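Local coordinates for synaptotagmin-4 (Rattus norvegicus, PDB 1W15), which takes part in the movement of neuronal dense core vesicles through its interaction with KIF1A and in their capture at synapses, and is represented here by its C2B domain, at residues N30-V34 with V87-E93; L23-T28 with I136-R141; R16-L20 with M149-G153; D52-N58 with E101-S107. Residues are numbered along the deposited sequence.

Contact 1: residues N30-V34 with V87-E93; sequences NTLTV and VFDIPCE. With CA (calcium ion), chain C.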
loop_
_atom_site.group_PDB
_atom_site.type_symbol
_atom_site.label_atom_id
_atom_site.label_comp_id
_atom_site.label_asym_id
_atom_site.label_seq_id
_atom_site.Cartn_x
_atom_site.Cartn_y
_atom_site.Cartn_z
ATOM N N ASN A 30 -1.562 12.830 16.041
ATOM C CA ASN A 30 -3.022 12.866 15.948
ATOM C C ASN A 30 -3.516 12.743 14.507
ATOM O O ASN A 30 -4.308 13.573 14.053
ATOM C CB ASN A 30 -3.512 14.184 16.541
ATOM C CG ASN A 30 -2.810 14.505 17.824
ATOM O OD1 ASN A 30 -2.831 13.703 18.799
ATOM N ND2 ASN A 30 -2.151 15.664 17.843
ATOM N N THR A 31 -3.006 11.766 13.769
ATOM C CA THR A 31 -3.615 11.436 12.462
ATOM C C THR A 31 -3.881 9.963 12.481
ATOM O O THR A 31 -3.259 9.213 13.249
ATOM C CB THR A 31 -2.764 11.773 11.204
ATOM O OG1 THR A 31 -1.437 11.343 11.413
ATOM C CG2 THR A 31 -2.676 13.308 10.892
ATOM N N LEU A 32 -4.832 9.533 11.652
ATOM C CA LEU A 32 -5.149 8.123 11.575
ATOM C C LEU A 32 -5.176 7.864 10.091
ATOM O O LEU A 32 -5.889 8.566 9.348
ATOM C CB LEU A 32 -6.550 7.877 12.147
ATOM C CG LEU A 32 -7.140 6.470 12.029
ATOM C CD1 LEU A 32 -6.408 5.400 12.930
ATOM C CD2 LEU A 32 -8.650 6.563 12.381
ATOM N N THR A 33 -4.428 6.870 9.637
ATOM C CA THR A 33 -4.470 6.565 8.213
ATOM C C THR A 33 -5.312 5.320 8.020
ATOM O O THR A 33 -5.207 4.351 8.783
ATOM C CB THR A 33 -3.050 6.449 7.626
ATOM O OG1 THR A 33 -2.487 5.182 7.955
ATOM C CG2 THR A 33 -2.133 7.464 8.353
ATOM N N VAL A 34 -6.183 5.358 7.019
ATOM C CA VAL A 34 -7.132 4.272 6.807
ATOM C C VAL A 34 -6.993 3.879 5.334
ATOM O O VAL A 34 -7.126 4.743 4.443
ATOM C CB VAL A 34 -8.599 4.756 7.077
ATOM C CG1 VAL A 34 -9.610 3.673 6.708
ATOM C CG2 VAL A 34 -8.829 5.226 8.584
ATOM N N VAL A 87 -6.104 9.930 4.878
ATOM C CA VAL A 87 -5.499 10.448 6.114
ATOM C C VAL A 87 -6.564 11.261 6.862
ATOM O O VAL A 87 -7.111 12.233 6.301
ATOM C CB VAL A 87 -4.239 11.332 5.791
ATOM C CG1 VAL A 87 -3.621 11.980 7.060
ATOM C CG2 VAL A 87 -3.220 10.501 5.111
ATOM N N PHE A 88 -6.824 10.896 8.132
ATOM C CA PHE A 88 -7.770 11.663 8.981
ATOM C C PHE A 88 -7.033 12.409 10.054
ATOM O O PHE A 88 -6.161 11.855 10.691
ATOM C CB PHE A 88 -8.758 10.745 9.671
ATOM C CG PHE A 88 -9.779 10.169 8.761
ATOM C CD1 PHE A 88 -10.828 10.960 8.271
ATOM C CD2 PHE A 88 -9.736 8.818 8.422
ATOM C CE1 PHE A 88 -11.826 10.418 7.448
ATOM C CE2 PHE A 88 -10.718 8.262 7.572
ATOM C CZ PHE A 88 -11.775 9.080 7.087
ATOM N N ASP A 89 -7.384 13.667 10.246
ATOM C CA ASP A 89 -6.977 14.429 11.461
ATOM C C ASP A 89 -7.802 14.015 12.684
ATOM O O ASP A 89 -9.020 13.875 12.593
ATOM C CB ASP A 89 -7.214 15.921 11.212
ATOM C CG ASP A 89 -6.266 16.495 10.173
ATOM O OD1 ASP A 89 -5.079 16.110 10.148
ATOM O OD2 ASP A 89 -6.619 17.350 9.337
ATOM N N ILE A 90 -7.163 13.794 13.821
ATOM C CA ILE A 90 -7.862 13.391 15.019
ATOM C C ILE A 90 -7.785 14.620 15.910
ATOM O O ILE A 90 -6.693 15.082 16.232
ATOM C CB ILE A 90 -7.183 12.135 15.691
ATOM C CG1 ILE A 90 -7.164 10.939 14.734
ATOM C CG2 ILE A 90 -7.844 11.786 17.036
ATOM C CD1 ILE A 90 -8.573 10.450 14.246
ATOM N N PRO A 91 -8.937 15.199 16.249
ATOM C CA PRO A 91 -8.952 16.471 16.994
ATOM C C PRO A 91 -8.793 16.302 18.495
ATOM O O PRO A 91 -9.049 17.237 19.228
ATOM C CB PRO A 91 -10.339 17.041 16.675
ATOM C CG PRO A 91 -11.216 15.811 16.520
ATOM C CD PRO A 91 -10.301 14.725 15.927
ATOM N N CYS A 92 -8.432 15.125 18.967
ATOM C CA CYS A 92 -8.278 14.905 20.404
ATOM C C CYS A 92 -7.014 14.092 20.606
ATOM O O CYS A 92 -6.380 13.669 19.634
ATOM C CB CYS A 92 -9.500 14.171 20.977
ATOM S SG CYS A 92 -10.171 12.860 19.905
ATOM N N GLU A 93 -6.654 13.880 21.868
ATOM C CA GLU A 93 -5.372 13.297 22.209
ATOM C C GLU A 93 -5.334 11.773 22.190
ATOM O O GLU A 93 -4.276 11.174 22.393
ATOM C CB GLU A 93 -4.892 13.846 23.573
ATOM C CG GLU A 93 -4.346 15.273 23.478
ATOM C CD GLU A 93 -3.567 15.537 22.170
ATOM O OE1 GLU A 93 -2.402 15.070 22.037
ATOM O OE2 GLU A 93 -4.135 16.221 21.262
HETATM CA CA CA C . -2.016 10.576 23.284
HETATM O O HOH W 1 -4.786 11.649 18.555
HETATM O O HOH W 2 -4.029 15.952 13.021
HETATM O O HOH W 3 -2.945 9.021 24.305
HETATM O O HOH W 4 -1.915 11.091 21.025
#

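Contact 2: residues L23-T28 with I136-R141; sequences LCYQST and ICDFPR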
loop_
_atom_site.group_PDB
_atom_site.type_symbol
_atom_site.label_atom_id
_atom_site.label_comp_id
_atom_site.label_asym_id
_atom_site.label_seq_id
_atom_site.Cartn_x
_atom_site.Cartn_y
_atom_site.Cartn_z
ATOM N N LEU A 23 -5.420 0.051 9.145
ATOM C CA LEU A 23 -5.432 1.345 9.824
ATOM C C LEU A 23 -4.130 1.493 10.592
ATOM O O LEU A 23 -3.535 0.465 10.961
ATOM C CB LEU A 23 -6.618 1.455 10.801
ATOM C CG LEU A 23 -8.050 1.673 10.196
ATOM C CD1 LEU A 23 -8.639 0.376 9.797
ATOM C CD2 LEU A 23 -8.959 2.391 11.216
ATOM N N CYS A 24 -3.683 2.739 10.772
ATOM C CA CYS A 24 -2.451 3.056 11.525
ATOM C C CYS A 24 -2.701 4.349 12.294
ATOM O O CYS A 24 -3.059 5.377 11.687
ATOM C CB CYS A 24 -1.263 3.274 10.574
ATOM S SG CYS A 24 0.225 3.691 11.448
ATOM N N TYR A 25 -2.522 4.317 13.623
ATOM C CA TYR A 25 -2.718 5.504 14.454
ATOM C C TYR A 25 -1.335 6.128 14.744
ATOM O O TYR A 25 -0.478 5.525 15.390
ATOM C CB TYR A 25 -3.401 5.138 15.776
ATOM C CG TYR A 25 -3.580 6.282 16.768
ATOM C CD1 TYR A 25 -3.968 7.553 16.337
ATOM C CD2 TYR A 25 -3.389 6.081 18.159
ATOM C CE1 TYR A 25 -4.153 8.618 17.244
ATOM C CE2 TYR A 25 -3.589 7.140 19.079
ATOM C CZ TYR A 25 -3.960 8.396 18.605
ATOM O OH TYR A 25 -4.150 9.464 19.458
ATOM N N GLN A 26 -1.138 7.313 14.184
ATOM C CA GLN A 26 0.082 8.108 14.361
ATOM C C GLN A 26 -0.135 8.891 15.695
ATOM O O GLN A 26 -0.475 10.078 15.669
ATOM C CB GLN A 26 0.364 8.977 13.048
ATOM C CG GLN A 26 0.118 8.327 11.666
ATOM C CD GLN A 26 0.964 8.804 10.471
ATOM O OE1 GLN A 26 0.812 8.268 9.369
ATOM N NE2 GLN A 26 1.900 9.745 10.475
ATOM N N SER A 27 0.067 8.197 16.841
ATOM C CA SER A 27 -0.278 8.792 18.147
ATOM C C SER A 27 0.368 10.148 18.479
ATOM O O SER A 27 -0.282 11.003 19.115
ATOM C CB SER A 27 -0.044 7.809 19.319
ATOM O OG SER A 27 1.327 7.633 19.613
ATOM N N THR A 28 1.632 10.347 18.085
ATOM C CA THR A 28 2.330 11.624 18.396
ATOM C C THR A 28 1.864 12.770 17.495
ATOM O O THR A 28 2.122 13.935 17.800
ATOM C CB THR A 28 3.866 11.511 18.280
ATOM O OG1 THR A 28 4.226 11.193 16.923
ATOM C CG2 THR A 28 4.390 10.360 19.089
ATOM N N ILE A 136 -5.135 -1.344 17.041
ATOM C CA ILE A 136 -4.825 0.023 16.538
ATOM C C ILE A 136 -4.380 1.022 17.662
ATOM O O ILE A 136 -3.368 1.826 17.497
ATOM C CB ILE A 136 -6.080 0.598 15.768
ATOM C CG1 ILE A 136 -6.252 -0.081 14.390
ATOM C CG2 ILE A 136 -6.027 2.111 15.623
ATOM C CD1 ILE A 136 -7.717 -0.085 13.899
ATOM N N CYS A 137 -5.104 0.954 18.787
ATOM C CA CYS A 137 -4.796 1.741 19.971
ATOM C C CYS A 137 -3.639 1.152 20.761
ATOM O O CYS A 137 -2.842 1.883 21.358
ATOM C CB CYS A 137 -6.024 1.845 20.852
ATOM S SG CYS A 137 -7.381 2.711 20.044
ATOM N N ASP A 138 -3.531 -0.169 20.779
ATOM C CA ASP A 138 -2.417 -0.822 21.508
ATOM C C ASP A 138 -1.066 -0.691 20.779
ATOM O O ASP A 138 -0.016 -0.743 21.433
ATOM C CB ASP A 138 -2.698 -2.305 21.806
ATOM C CG ASP A 138 -3.753 -2.509 22.895
ATOM O OD1 ASP A 138 -4.133 -1.550 23.621
ATOM O OD2 ASP A 138 -4.294 -3.609 23.042
ATOM N N PHE A 139 -1.095 -0.552 19.435
ATOM C CA PHE A 139 0.107 -0.499 18.628
ATOM C C PHE A 139 0.185 0.749 17.752
ATOM O O PHE A 139 0.115 0.633 16.482
ATOM C CB PHE A 139 0.219 -1.752 17.763
ATOM C CG PHE A 139 0.427 -3.044 18.550
ATOM C CD1 PHE A 139 -0.651 -3.786 19.011
ATOM C CD2 PHE A 139 1.714 -3.503 18.811
ATOM C CE1 PHE A 139 -0.465 -5.004 19.717
ATOM C CE2 PHE A 139 1.911 -4.693 19.551
ATOM C CZ PHE A 139 0.831 -5.445 19.979
ATOM N N PRO A 140 0.329 1.932 18.356
ATOM C CA PRO A 140 0.380 3.149 17.558
ATOM C C PRO A 140 1.588 3.084 16.624
ATOM O O PRO A 140 2.572 2.404 16.953
ATOM C CB PRO A 140 0.463 4.273 18.593
ATOM C CG PRO A 140 0.959 3.579 19.862
ATOM C CD PRO A 140 0.438 2.219 19.806
ATOM N N ARG A 141 1.430 3.640 15.413
ATOM C CA ARG A 141 2.450 3.638 14.335
ATOM C C ARG A 141 2.612 2.316 13.604
ATOM O O ARG A 141 3.448 2.228 12.698
ATOM C CB ARG A 141 3.846 4.163 14.813
ATOM C CG ARG A 141 3.857 5.650 15.111
ATOM C CD ARG A 141 5.144 6.182 15.906
ATOM N NE ARG A 141 5.224 5.490 17.198
ATOM C CZ ARG A 141 4.497 5.794 18.249
ATOM N NH1 ARG A 141 3.669 6.816 18.217
ATOM N NH2 ARG A 141 4.548 5.041 19.308
HETATM O O HOH W 5 -1.900 1.964 14.930
HETATM O O HOH W 6 3.003 8.906 15.832
#

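Contact 3: residues R16-L20 with M149-G153; sequences RGELL and MLCDG. With CA (calcium ion), chain D.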
loop_
_atom_site.group_PDB
_atom_site.type_symbol
_atom_site.label_atom_id
_atom_site.label_comp_id
_atom_site.label_asym_id
_atom_site.label_seq_id
_atom_site.Cartn_x
_atom_site.Cartn_y
_atom_site.Cartn_z
ATOM N N ARG A 16 -23.556 -10.824 3.156
ATOM C CA ARG A 16 -23.168 -9.406 2.812
ATOM C C ARG A 16 -21.729 -9.210 2.377
ATOM O O ARG A 16 -21.340 -8.078 2.054
ATOM C CB ARG A 16 -23.506 -8.421 3.947
ATOM C CG ARG A 16 -24.955 -8.567 4.415
ATOM C CD ARG A 16 -25.508 -7.356 5.133
ATOM N NE ARG A 16 -26.972 -7.350 5.190
ATOM C CZ ARG A 16 -27.759 -7.211 4.124
ATOM N NH1 ARG A 16 -27.223 -7.090 2.906
ATOM N NH2 ARG A 16 -29.084 -7.208 4.267
ATOM N N GLY A 17 -20.912 -10.262 2.379
ATOM C CA GLY A 17 -19.557 -10.081 1.927
ATOM C C GLY A 17 -18.589 -9.615 3.006
ATOM O O GLY A 17 -18.914 -9.545 4.191
ATOM N N GLU A 18 -17.372 -9.341 2.572
ATOM C CA GLU A 18 -16.264 -8.994 3.475
ATOM C C GLU A 18 -15.468 -7.825 2.936
ATOM O O GLU A 18 -15.414 -7.612 1.724
ATOM C CB GLU A 18 -15.274 -10.147 3.570
ATOM C CG GLU A 18 -15.741 -11.403 4.273
ATOM C CD GLU A 18 -14.688 -12.494 4.159
ATOM O OE1 GLU A 18 -13.640 -12.380 4.805
ATOM O OE2 GLU A 18 -14.923 -13.446 3.419
ATOM N N LEU A 19 -14.794 -7.109 3.837
ATOM C CA LEU A 19 -14.071 -5.895 3.491
ATOM C C LEU A 19 -12.730 -5.924 4.200
ATOM O O LEU A 19 -12.654 -6.245 5.402
ATOM C CB LEU A 19 -14.831 -4.639 3.924
ATOM C CG LEU A 19 -14.189 -3.299 3.499
ATOM C CD1 LEU A 19 -14.263 -3.139 1.976
ATOM C CD2 LEU A 19 -14.850 -2.065 4.201
ATOM N N LEU A 20 -11.672 -5.714 3.424
ATOM C CA LEU A 20 -10.304 -5.752 3.972
ATOM C C LEU A 20 -9.837 -4.304 4.151
ATOM O O LEU A 20 -9.836 -3.501 3.178
ATOM C CB LEU A 20 -9.390 -6.493 2.979
ATOM C CG LEU A 20 -7.907 -6.527 3.326
ATOM C CD1 LEU A 20 -7.644 -7.319 4.625
ATOM C CD2 LEU A 20 -7.129 -7.170 2.107
ATOM N N MET A 149 -16.299 -9.273 8.259
ATOM C CA MET A 149 -17.651 -9.497 7.659
ATOM C C MET A 149 -18.429 -8.184 7.689
ATOM O O MET A 149 -18.329 -7.411 8.640
ATOM C CB MET A 149 -18.445 -10.571 8.423
ATOM C CG MET A 149 -17.755 -11.973 8.519
ATOM S SD MET A 149 -17.464 -12.758 6.895
ATOM C CE MET A 149 -19.090 -12.788 6.152
ATOM N N LEU A 150 -19.178 -7.916 6.629
ATOM C CA LEU A 150 -20.025 -6.751 6.554
ATOM C C LEU A 150 -21.393 -7.060 7.189
ATOM O O LEU A 150 -21.858 -8.192 7.127
ATOM C CB LEU A 150 -20.207 -6.346 5.077
ATOM C CG LEU A 150 -18.894 -5.814 4.459
ATOM C CD1 LEU A 150 -18.942 -5.803 2.947
ATOM C CD2 LEU A 150 -18.594 -4.402 4.950
ATOM N N CYS A 151 -21.995 -6.058 7.810
ATOM C CA CYS A 151 -23.351 -6.143 8.351
ATOM C C CYS A 151 -24.337 -5.385 7.491
ATOM O O CYS A 151 -23.962 -4.615 6.619
ATOM C CB CYS A 151 -23.400 -5.492 9.709
ATOM S SG CYS A 151 -22.476 -6.526 10.812
ATOM N N ASP A 152 -25.619 -5.588 7.790
ATOM C CA ASP A 152 -26.684 -4.794 7.194
ATOM C C ASP A 152 -26.483 -3.307 7.538
ATOM O O ASP A 152 -26.145 -2.961 8.677
ATOM C CB ASP A 152 -28.039 -5.300 7.701
ATOM C CG ASP A 152 -29.212 -4.533 7.091
ATOM O OD1 ASP A 152 -29.211 -4.301 5.841
ATOM O OD2 ASP A 152 -30.169 -4.102 7.792
ATOM N N GLY A 153 -26.671 -2.431 6.548
ATOM C CA GLY A 153 -26.658 -0.984 6.791
ATOM C C GLY A 153 -27.677 -0.220 5.948
ATOM O O GLY A 153 -27.727 1.016 5.950
ATOM O OXT GLY A 153 -28.491 -0.806 5.224
HETATM CA CA CA D . -30.407 -2.265 5.062
#

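Contact 4: residues D52-N58 with E101-S107; sequences DPYVKVN and EFLVLDS. With CA (calcium ion), chain B.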
loop_
_atom_site.group_PDB
_atom_site.type_symbol
_atom_site.label_atom_id
_atom_site.label_comp_id
_atom_site.label_asym_id
_atom_site.label_seq_id
_atom_site.Cartn_x
_atom_site.Cartn_y
_atom_site.Cartn_z
ATOM N N ASP A 52 -21.860 -2.307 -8.522
ATOM C CA ASP A 52 -20.763 -1.406 -8.899
ATOM C C ASP A 52 -20.294 -0.760 -7.619
ATOM O O ASP A 52 -20.719 0.365 -7.336
ATOM C CB ASP A 52 -21.300 -0.335 -9.849
ATOM C CG ASP A 52 -21.929 -0.942 -11.074
ATOM O OD1 ASP A 52 -21.250 -1.712 -11.764
ATOM O OD2 ASP A 52 -23.103 -0.737 -11.412
ATOM N N PRO A 53 -19.495 -1.481 -6.808
ATOM C CA PRO A 53 -19.187 -1.006 -5.456
ATOM C C PRO A 53 -18.221 0.169 -5.328
ATOM O O PRO A 53 -17.282 0.281 -6.102
ATOM C CB PRO A 53 -18.604 -2.243 -4.751
ATOM C CG PRO A 53 -18.055 -3.116 -5.909
ATOM C CD PRO A 53 -18.929 -2.819 -7.078
ATOM N N TYR A 54 -18.484 1.020 -4.349
ATOM C CA TYR A 54 -17.478 1.959 -3.829
ATOM C C TYR A 54 -17.632 1.957 -2.318
ATOM O O TYR A 54 -18.601 1.396 -1.785
ATOM C CB TYR A 54 -17.658 3.371 -4.386
ATOM C CG TYR A 54 -18.953 4.074 -4.038
ATOM C CD1 TYR A 54 -20.155 3.749 -4.691
ATOM C CD2 TYR A 54 -18.972 5.072 -3.068
ATOM C CE1 TYR A 54 -21.346 4.418 -4.382
ATOM C CE2 TYR A 54 -20.168 5.745 -2.719
ATOM C CZ TYR A 54 -21.325 5.401 -3.363
ATOM O OH TYR A 54 -22.460 6.067 -3.019
ATOM N N VAL A 55 -16.695 2.581 -1.618
ATOM C CA VAL A 55 -16.760 2.572 -0.184
ATOM C C VAL A 55 -16.684 3.998 0.335
ATOM O O VAL A 55 -15.799 4.791 -0.059
ATOM C CB VAL A 55 -15.570 1.748 0.414
ATOM C CG1 VAL A 55 -15.620 1.788 1.960
ATOM C CG2 VAL A 55 -15.638 0.325 -0.130
ATOM N N LYS A 56 -17.593 4.309 1.242
ATOM C CA LYS A 56 -17.613 5.584 1.917
ATOM C C LYS A 56 -17.126 5.350 3.328
ATOM O O LYS A 56 -17.502 4.351 3.955
ATOM C CB LYS A 56 -19.068 6.087 1.983
ATOM C CG LYS A 56 -19.162 7.431 2.641
ATOM C CD LYS A 56 -20.181 8.252 1.944
ATOM C CE LYS A 56 -20.326 9.583 2.620
ATOM N NZ LYS A 56 -21.548 10.184 2.098
ATOM N N VAL A 57 -16.301 6.269 3.816
ATOM C CA VAL A 57 -15.674 6.147 5.120
ATOM C C VAL A 57 -16.045 7.411 5.936
ATOM O O VAL A 57 -15.697 8.530 5.547
ATOM C CB VAL A 57 -14.135 6.007 5.030
ATOM C CG1 VAL A 57 -13.531 5.717 6.450
ATOM C CG2 VAL A 57 -13.711 4.877 4.040
ATOM N N ASN A 58 -16.749 7.238 7.051
ATOM C CA ASN A 58 -17.138 8.371 7.912
ATOM C C ASN A 58 -16.346 8.272 9.204
ATOM O O ASN A 58 -16.251 7.192 9.762
ATOM C CB ASN A 58 -18.653 8.331 8.210
ATOM C CG ASN A 58 -19.497 8.612 6.981
ATOM O OD1 ASN A 58 -19.141 9.484 6.192
ATOM N ND2 ASN A 58 -20.619 7.883 6.799
ATOM N N GLU A 101 -16.621 4.442 10.280
ATOM C CA GLU A 101 -17.746 3.700 9.726
ATOM C C GLU A 101 -17.412 3.510 8.268
ATOM O O GLU A 101 -17.186 4.498 7.572
ATOM C CB GLU A 101 -19.026 4.529 9.868
ATOM C CG GLU A 101 -20.299 3.891 9.291
ATOM C CD GLU A 101 -21.502 4.878 9.356
ATOM O OE1 GLU A 101 -21.343 6.061 8.987
ATOM O OE2 GLU A 101 -22.618 4.470 9.766
ATOM N N PHE A 102 -17.453 2.266 7.791
ATOM C CA PHE A 102 -17.252 1.943 6.371
ATOM C C PHE A 102 -18.587 1.479 5.793
ATOM O O PHE A 102 -19.276 0.600 6.401
ATOM C CB PHE A 102 -16.258 0.790 6.205
ATOM C CG PHE A 102 -14.901 1.068 6.752
ATOM C CD1 PHE A 102 -14.608 0.791 8.106
ATOM C CD2 PHE A 102 -13.882 1.562 5.908
ATOM C CE1 PHE A 102 -13.343 1.055 8.613
ATOM C CE2 PHE A 102 -12.599 1.816 6.426
ATOM C CZ PHE A 102 -12.330 1.557 7.751
ATOM N N LEU A 103 -18.950 2.059 4.651
ATOM C CA LEU A 103 -20.164 1.693 3.937
ATOM C C LEU A 103 -19.770 1.259 2.535
ATOM O O LEU A 103 -19.143 2.025 1.808
ATOM C CB LEU A 103 -21.126 2.904 3.866
ATOM C CG LEU A 103 -21.371 3.468 5.290
ATOM C CD1 LEU A 103 -21.479 4.936 5.255
ATOM C CD2 LEU A 103 -22.530 2.773 5.957
ATOM N N VAL A 104 -20.128 0.028 2.181
ATOM C CA VAL A 104 -19.996 -0.465 0.827
ATOM C C VAL A 104 -21.361 -0.229 0.132
ATOM O O VAL A 104 -22.385 -0.752 0.599
ATOM C CB VAL A 104 -19.597 -1.964 0.796
ATOM C CG1 VAL A 104 -19.404 -2.406 -0.680
ATOM C CG2 VAL A 104 -18.291 -2.247 1.675
ATOM N N LEU A 105 -21.331 0.569 -0.936
ATOM C CA LEU A 105 -22.523 1.058 -1.635
ATOM C C LEU A 105 -22.444 0.646 -3.069
ATOM O O LEU A 105 -21.345 0.493 -3.619
ATOM C CB LEU A 105 -22.559 2.591 -1.561
ATOM C CG LEU A 105 -22.723 3.113 -0.108
ATOM C CD1 LEU A 105 -21.658 4.115 0.281
ATOM C CD2 LEU A 105 -24.118 3.731 -0.111
ATOM N N ASP A 106 -23.613 0.510 -3.698
ATOM C CA ASP A 106 -23.664 0.162 -5.099
ATOM C C ASP A 106 -23.987 1.455 -5.839
ATOM O O ASP A 106 -25.030 2.089 -5.577
ATOM C CB ASP A 106 -24.766 -0.875 -5.289
ATOM C CG ASP A 106 -25.020 -1.209 -6.727
ATOM O OD1 ASP A 106 -24.099 -1.203 -7.563
ATOM O OD2 ASP A 106 -26.151 -1.466 -7.112
ATOM N N SER A 107 -23.083 1.869 -6.729
ATOM C CA SER A 107 -23.324 3.059 -7.526
ATOM C C SER A 107 -24.357 2.778 -8.597
ATOM O O SER A 107 -24.196 1.859 -9.409
ATOM C CB SER A 107 -21.995 3.540 -8.113
ATOM O OG SER A 107 -22.240 4.553 -9.056
HETATM CA CA CA B . -25.119 -0.582 -9.957
HETATM O O HOH W 7 -26.775 -1.569 -11.916
#

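Contact 1: residues N30-V34 with V87-E93
Three backbone hydrogen bonds hold these segments together. Leu32 and Phe88 form a hydrogen-bonded antiparallel pair, with Leu32 N to Phe88 O and Phe88 N to Leu32 O both at 2.8 Å. Two residues further along, Ile90 N donates to Asn30 O at 2.9 Å, so the pairing continues past the regular end of strand 80-89. Thr31 opposite Asp89 and Thr33 opposite Val87 are the non-hydrogen-bonded pairs; at the first of these, Thr31 CA also comes within 3.1 Å of Phe88 O, a CA-H...O contact. Where the chain turns away, water 1 bridges Asn30 OD1 and Cys92 O, donating to each at 2.8 Å. Glu93 O then binds a calcium ion at 2.5 Å, alongside waters 3 and 4. This is one edge of a four-stranded sheet of the C2 beta-sandwich: strand 80-89 is outermost, and strand 31-40 lies between it and strand 18-26. Asn30, in a left-handed conformation, forms a G1 beta bulge with Thr31, both residues facing Gln26 on strand 18-26. On the face that carries Leu32 and Phe88, the packing is apolar. Ile90 CD1 reaches Leu32 CB at 3.9 Å, and Val34 CG2 meets the edge of the Phe88 ring, 3.7 Å from CD2. Strands 53-61 and 98-106 of the other sheet cover this face, with Val57 and Leu59 against Phe88 and Val100 against Leu32.

Contact 2: residues L23-T28 with I136-R141
Leu23 starts the contact by laying its CB 3.6 Å from Ile136 CD1, so the end of the helix rests on the strand. Cys24 points its CA-to-CB bond the other way, yet its SG still comes within 3.5 Å of the carbonyl carbon, C, of Arg141. Tyr25 is the pivot. Its CB packs on Ile136 CG2 at 4.0 Å, its ring atom CD2 lies 4.3 Å from Pro140 CB, and its carbonyl O accepts a 2.7 Å hydrogen bond from Arg141 N. Water 5 accepts from Tyr25 N at 2.8 Å and sits close to the carbonyls of Ile136 and Phe139, filling the gap left as the chain leaves the helix. Gln26 centres an inverse gamma turn, closed by a weak bond from Ser27 N back to Tyr25 O. That turn brings Ser27 OG within 2.8 Å of Arg141 NH1, which donates to it, while water 6 accepts from both Thr28 N and the same NH1. Arg141 also packs on Phe139 of a neighbouring subunit. Helix 128-138, inserted just ahead of the final strand 144-149 and laid against the first strand of the sandwich, is characteristic of synaptotagmin C2B domains.

Contact 3: residues R16-L20 with M149-G153
This is a meeting of chain ends: the segment entering the first strand, 18-26, lies beside the tail that follows the last strand, 144-149. Pairing is nearly finished here. Glu18 and Met149 form one antiparallel non-hydrogen-bonded pair, CA to CA 4.4 Å, and a single bond crosses beyond it, Leu150 N to Gly17 O at 2.9 Å. Gly17 has a positive phi of 87°, at which a CB would crowd the carbonyl of Arg16. In the C2 sandwich, type I in synaptotagmins, the first and last strands are neighbours in one sheet, so both termini lie at one end. Leu150 points inward, its CD2 3.9 Å from Leu19 CB, and both leucines reach Val104 of the other sheet. Outside, Met149 SD touches Glu18 CG at 3.4 Å, while the Glu18 carboxylate makes a salt bridge to Arg40. Arg16 extends along the tail, with Asp152 OD1 over its guanidinium, 3.3 Å from NH2; that same OD1 and Gly153 OXT bind a calcium ion at 2.5 and 2.4 Å.

Contact 4: residues D52-N58 with E101-S107
Two neighbouring strands, 53-61 and 98-106, pair antiparallel here with their main-chain polar groups well matched. Tyr54 with Leu105, Lys56 with Leu103 and Asn58 with Glu101 each exchange two hydrogen bonds: Tyr54 N to Leu105 O and Leu105 N to Tyr54 O at 3.0 Å, and the other four, Lys56 N to Leu103 O, Leu103 N to Lys56 O, Asn58 N to Glu101 O and Glu101 N to Asn58 O, at 2.8 Å. Pro53, which has no NH, sits opposite Asp106 in a non-hydrogen-bonded pair and costs the pairing no donor. Asn58 ND2 donates to Glu101 OE1 at 2.9 Å; Tyr60 also bonds to that oxygen, while OE2 joins Arg118 in a salt bridge. Leu105 CB lies over the Tyr54 ring in a CH-pi contact, and the Tyr54 hydroxyl bonds to Asn113. At the calcium end, Ser107 N donates to Asp52 O at 2.9 Å, and Asp52 N to Asp106 OD1 at 2.7 Å. Asp52 OD1 takes the NH of Cys76. The ion is held by Asp52 OD2 at 2.5 Å, Asp106 OD1 and Ser107 O, both at 2.7 Å, and water 7 at 2.8 Å, with Glu108 completing the protein ligands. Three of these four distances are long for calcium, which may reflect an ion weakly held in the C2 loop site; that would be consistent with a synaptotagmin that does not bind Ca2+.

Overall arrangement
The contacts fall into two pairs. Contacts 1 and 2, with centres about 10 Å apart, meet where strands 18-26 and 31-40 bond, Thr33 N lying 2.9 Å from Cys24 O. Contacts 3 and 4, also about 10 Å apart between centres, meet through the core, Leu150 CD1 being 3.8 Å from Val104 CG2. Contact 4 lies in the second sheet and touches the first sheet at contact 1 too, Val34 CG1 approaching Phe102 CE2 to 3.5 Å. The centres of contacts 2 and 4 are about 24 Å apart, on opposite sides of the domain's centre: the calcium held by Asp52, Asp106 and Ser107 lies away from the C-terminal end of helix 128-138 and the calcium on Glu93.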